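Local atomic coordinates of mandelate racemase/muconate lactonizing enzyme family protein (Azoarcus sp., PDB entry 2QDE), a protein that belongs to the mandelate racemase/muconate lactonizing enzyme family of the enolase superfamily and binds a barium ion in its barrel domain. Residues A[61-66]-A[380-385]; A[75-80]-A[90-95]. All coordinates share one frame; numbering follows the deposited sequence.

Contact 1: A[61-66]-A[380-385]; sequences TQDSIT and PGKAAR
Lys382 NZ is gripped by two side chains from the first turn of helix 62-78. Its shorter bond runs to Gln62 OE1, 3.0 Å from NZ, and NZ lies 32° out of the amide's carbonyl plane. The second is a salt bridge to Asp63, with NZ 3.2 Å from OD1 and above the carboxylate plane. The lysine reaches both because its chain is extended beyond CG. Of two nearby waters, one accepts from Asp63 N at 3.0 Å, the other donates to Asp63 OD2 at 2.7 Å, and each also takes a weak bond from Lys382 NZ. The Gln62 amide is held at its other end too, since NE2 donates to Gly33 O and Thr379 OG1. Thr66 CG2 packs on the aliphatic part of Arg385, 4.1 Å from CD. Thr66 OG1 donates to Gln62 O at 2.9 Å, which leaves the methyl to face the arginine. The Arg385 guanidinium continues to a salt bridge with Asp71. Arg385 begins strand 385-387, which pairs with strand 5-15 of the antiparallel sheet. The 380-385 segment is thus tied to the helix mainly by a salt bridge and a hydrogen bond to the Gln62 side-chain carbonyl, and Asp63 probably balances the lysine charge.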
# COMPACT_ATOMS: atom_id res chain seq x y z
N THR A 61 -10.94 3.15 -38.43
CA THR A 61 -11.53 3.77 -39.60
C THR A 61 -12.20 2.72 -40.47
O THR A 61 -12.08 1.53 -40.21
CB THR A 61 -10.46 4.46 -40.47
OG1 THR A 61 -9.53 3.48 -40.94
CG2 THR A 61 -9.72 5.53 -39.67
N GLN A 62 -12.91 3.18 -41.49
CA GLN A 62 -13.57 2.27 -42.41
C GLN A 62 -12.55 1.29 -42.94
O GLN A 62 -12.78 0.08 -42.92
CB GLN A 62 -14.19 3.03 -43.58
CG GLN A 62 -15.41 3.83 -43.23
CD GLN A 62 -16.01 4.46 -44.47
OE1 GLN A 62 -15.31 5.13 -45.23
NE2 GLN A 62 -17.30 4.24 -44.69
N ASP A 63 -11.41 1.81 -43.41
CA ASP A 63 -10.36 0.96 -43.96
C ASP A 63 -9.72 0.05 -42.91
O ASP A 63 -9.39 -1.10 -43.21
CB ASP A 63 -9.31 1.82 -44.68
CG ASP A 63 -9.86 2.45 -45.98
OD1 ASP A 63 -10.96 2.05 -46.41
OD2 ASP A 63 -9.19 3.33 -46.56
N SER A 64 -9.57 0.54 -41.67
CA SER A 64 -9.01 -0.27 -40.58
C SER A 64 -9.83 -1.53 -40.42
O SER A 64 -9.33 -2.65 -40.47
CB SER A 64 -9.08 0.46 -39.24
OG SER A 64 -8.19 1.54 -39.20
N ILE A 65 -11.11 -1.32 -40.18
CA ILE A 65 -12.05 -2.41 -39.97
C ILE A 65 -12.13 -3.34 -41.18
O ILE A 65 -12.11 -4.56 -41.03
CB ILE A 65 -13.44 -1.84 -39.64
CG1 ILE A 65 -13.35 -0.97 -38.38
CG2 ILE A 65 -14.45 -2.97 -39.47
CD1 ILE A 65 -14.58 -0.12 -38.10
N THR A 66 -12.20 -2.76 -42.37
CA THR A 66 -12.30 -3.56 -43.57
C THR A 66 -11.09 -4.46 -43.76
O THR A 66 -11.23 -5.64 -44.07
CB THR A 66 -12.48 -2.67 -44.82
OG1 THR A 66 -13.73 -1.97 -44.72
CG2 THR A 66 -12.49 -3.53 -46.09
N PRO A 380 -18.60 7.31 -51.33
CA PRO A 380 -18.07 7.70 -52.65
C PRO A 380 -16.59 7.34 -52.78
O PRO A 380 -15.81 7.60 -51.87
CB PRO A 380 -18.30 9.21 -52.69
CG PRO A 380 -19.56 9.38 -51.87
CD PRO A 380 -19.31 8.44 -50.70
N GLY A 381 -16.22 6.75 -53.92
CA GLY A 381 -14.84 6.38 -54.15
C GLY A 381 -14.45 5.05 -53.54
O GLY A 381 -13.33 4.58 -53.71
N LYS A 382 -15.39 4.44 -52.83
CA LYS A 382 -15.14 3.15 -52.19
C LYS A 382 -16.10 2.07 -52.66
O LYS A 382 -17.18 2.35 -53.19
CB LYS A 382 -15.23 3.30 -50.66
CG LYS A 382 -14.11 4.13 -50.07
CD LYS A 382 -14.02 4.01 -48.54
CE LYS A 382 -12.73 4.65 -48.04
NZ LYS A 382 -12.65 4.75 -46.55
N ALA A 383 -15.70 0.82 -52.46
CA ALA A 383 -16.51 -0.31 -52.86
C ALA A 383 -16.52 -1.36 -51.77
O ALA A 383 -15.63 -1.40 -50.92
CB ALA A 383 -15.96 -0.90 -54.16
N ALA A 384 -17.54 -2.21 -51.79
CA ALA A 384 -17.66 -3.28 -50.81
C ALA A 384 -16.55 -4.27 -51.10
O ALA A 384 -16.11 -4.42 -52.24
CB ALA A 384 -19.01 -3.96 -50.94
N ARG A 385 -16.08 -4.96 -50.06
CA ARG A 385 -15.04 -5.95 -50.24
C ARG A 385 -15.57 -7.32 -49.87
O ARG A 385 -16.28 -7.47 -48.87
CB ARG A 385 -13.82 -5.61 -49.39
CG ARG A 385 -12.70 -6.58 -49.63
CD ARG A 385 -11.41 -6.14 -49.00
NE ARG A 385 -10.40 -7.17 -49.17
CZ ARG A 385 -9.20 -7.13 -48.62
NH1 ARG A 385 -8.88 -6.10 -47.84
NH2 ARG A 385 -8.33 -8.11 -48.83
O HOH W 1 -10.95 4.70 -43.79
O HOH W 2 -9.66 5.87 -47.17

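Contact 2: A[75-80]-A[90-95]; sequences PKVLLG and VGRMDI
Val77 and Arg92 carry most of this contact, and Met93 adds a smaller share. The valine points at helix 86-96 from the last turn of helix 62-78, in helix-to-helix packing within the family's N-terminal domain. Its CG1 lies 3.9 Å from Arg92 CB, and its CG2 is 4.0 Å from the same CB. Val77 and Arg92 lie antiparallel, each passing alongside the other. Arg92 starts out extended but bends at chi3 (71°), which carries its guanidinium back over the backbone of Lys76 and Val77. Lys76 O sits over one face of that group, 3.1 Å from Arg92 NH2. The angle is too poor for a hydrogen bond. A water makes the polar link instead: it accepts from Arg92 NH1 at 2.8 Å and donates to Val77 O at 2.9 Å. The water thus joins the arginine to the end of the helix without a direct bond. Met93 lies at the buried side, where its CG comes no closer than 4.7 Å to Val77 CG1. Val77 also packs on Ile89, one turn back along helix 86-96. Beneath the pair, Leu78 and Met93 both reach Val107 of helix 101-119, while Leu78 also touches Ile5 of strand 5-15.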
# COMPACT_ATOMS: atom_id res chain seq x y z
N PRO A 75 -9.84 -14.94 -43.42
CA PRO A 75 -9.13 -16.18 -43.76
C PRO A 75 -8.64 -16.99 -42.56
O PRO A 75 -8.73 -18.22 -42.56
CB PRO A 75 -7.97 -15.68 -44.63
CG PRO A 75 -7.68 -14.34 -44.05
CD PRO A 75 -9.06 -13.76 -43.81
N LYS A 76 -8.16 -16.31 -41.54
CA LYS A 76 -7.63 -17.00 -40.37
C LYS A 76 -8.62 -17.53 -39.34
O LYS A 76 -8.33 -18.52 -38.67
CB LYS A 76 -6.61 -16.10 -39.66
CG LYS A 76 -5.39 -15.77 -40.50
CD LYS A 76 -4.62 -17.03 -40.87
CE LYS A 76 -3.36 -16.69 -41.66
NZ LYS A 76 -2.46 -15.81 -40.87
N VAL A 77 -9.79 -16.91 -39.22
CA VAL A 77 -10.72 -17.36 -38.19
C VAL A 77 -12.16 -17.64 -38.60
O VAL A 77 -12.76 -18.60 -38.11
CB VAL A 77 -10.78 -16.34 -37.02
CG1 VAL A 77 -11.65 -16.87 -35.90
CG2 VAL A 77 -9.38 -16.05 -36.52
N LEU A 78 -12.71 -16.81 -39.48
CA LEU A 78 -14.11 -16.93 -39.88
C LEU A 78 -14.49 -17.92 -40.99
O LEU A 78 -15.40 -18.73 -40.81
CB LEU A 78 -14.64 -15.53 -40.25
CG LEU A 78 -14.55 -14.45 -39.16
CD1 LEU A 78 -15.03 -13.12 -39.72
CD2 LEU A 78 -15.38 -14.86 -37.95
N LEU A 79 -13.82 -17.84 -42.13
CA LEU A 79 -14.13 -18.73 -43.26
C LEU A 79 -13.98 -20.21 -42.92
O LEU A 79 -12.95 -20.64 -42.40
CB LEU A 79 -13.26 -18.36 -44.46
CG LEU A 79 -13.67 -17.01 -45.08
CD1 LEU A 79 -12.61 -16.52 -46.05
CD2 LEU A 79 -15.01 -17.16 -45.77
N GLY A 80 -15.04 -20.97 -43.20
CA GLY A 80 -15.02 -22.39 -42.93
C GLY A 80 -15.36 -22.74 -41.49
O GLY A 80 -15.42 -23.92 -41.13
N VAL A 90 -14.16 -15.36 -30.76
CA VAL A 90 -13.79 -14.14 -30.04
C VAL A 90 -12.39 -14.31 -29.46
O VAL A 90 -11.59 -13.38 -29.45
CB VAL A 90 -14.80 -13.83 -28.90
CG1 VAL A 90 -14.31 -12.66 -28.05
CG2 VAL A 90 -16.16 -13.51 -29.50
N GLY A 91 -12.11 -15.52 -28.98
CA GLY A 91 -10.80 -15.80 -28.41
C GLY A 91 -9.71 -15.76 -29.46
O GLY A 91 -8.66 -15.15 -29.26
N ARG A 92 -9.95 -16.41 -30.59
CA ARG A 92 -8.95 -16.41 -31.65
C ARG A 92 -8.70 -14.99 -32.19
O ARG A 92 -7.56 -14.63 -32.48
CB ARG A 92 -9.36 -17.35 -32.79
CG ARG A 92 -9.41 -18.82 -32.38
CD ARG A 92 -9.60 -19.71 -33.59
NE ARG A 92 -8.40 -19.75 -34.43
CZ ARG A 92 -8.37 -20.22 -35.68
NH1 ARG A 92 -9.48 -20.68 -36.24
NH2 ARG A 92 -7.23 -20.23 -36.36
N MET A 93 -9.75 -14.19 -32.31
CA MET A 93 -9.57 -12.82 -32.79
C MET A 93 -8.66 -12.03 -31.84
O MET A 93 -7.81 -11.25 -32.28
CB MET A 93 -10.92 -12.09 -32.95
CG MET A 93 -11.78 -12.57 -34.13
SD MET A 93 -13.12 -11.42 -34.64
CE MET A 93 -14.23 -11.59 -33.25
N ASP A 94 -8.83 -12.24 -30.53
CA ASP A 94 -8.02 -11.55 -29.53
C ASP A 94 -6.55 -11.99 -29.52
O ASP A 94 -5.65 -11.19 -29.25
CB ASP A 94 -8.61 -11.73 -28.12
CG ASP A 94 -9.77 -10.79 -27.85
OD1 ASP A 94 -9.86 -9.72 -28.51
OD2 ASP A 94 -10.59 -11.11 -26.96
N ILE A 95 -6.30 -13.26 -29.81
CA ILE A 95 -4.92 -13.73 -29.85
C ILE A 95 -4.27 -13.23 -31.14
O ILE A 95 -3.10 -12.85 -31.16
CB ILE A 95 -4.86 -15.27 -29.83
CG1 ILE A 95 -5.43 -15.79 -28.50
CG2 ILE A 95 -3.41 -15.74 -30.00
CD1 ILE A 95 -4.62 -15.38 -27.29
O HOH W 3 -12.15 -20.17 -35.80

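Both contacts use helix 62-78, contact 1 at its first turn and contact 2 at its last. Their centres are about 20 Å apart and they do not touch. Both segments of contact 2 fall in the chain between the two segments of contact 1. Contact 1 brings the chain's C-terminal segment back onto the N-terminal domain, whereas contact 2 joins two successive helices within that domain. Neither is a core contact: the first lies at the surface and the second is partly buried. Contact 1 relies on direct side-chain bonds, including a salt bridge. Contact 2 has no direct hydrogen bond and combines aliphatic packing with a water bridge.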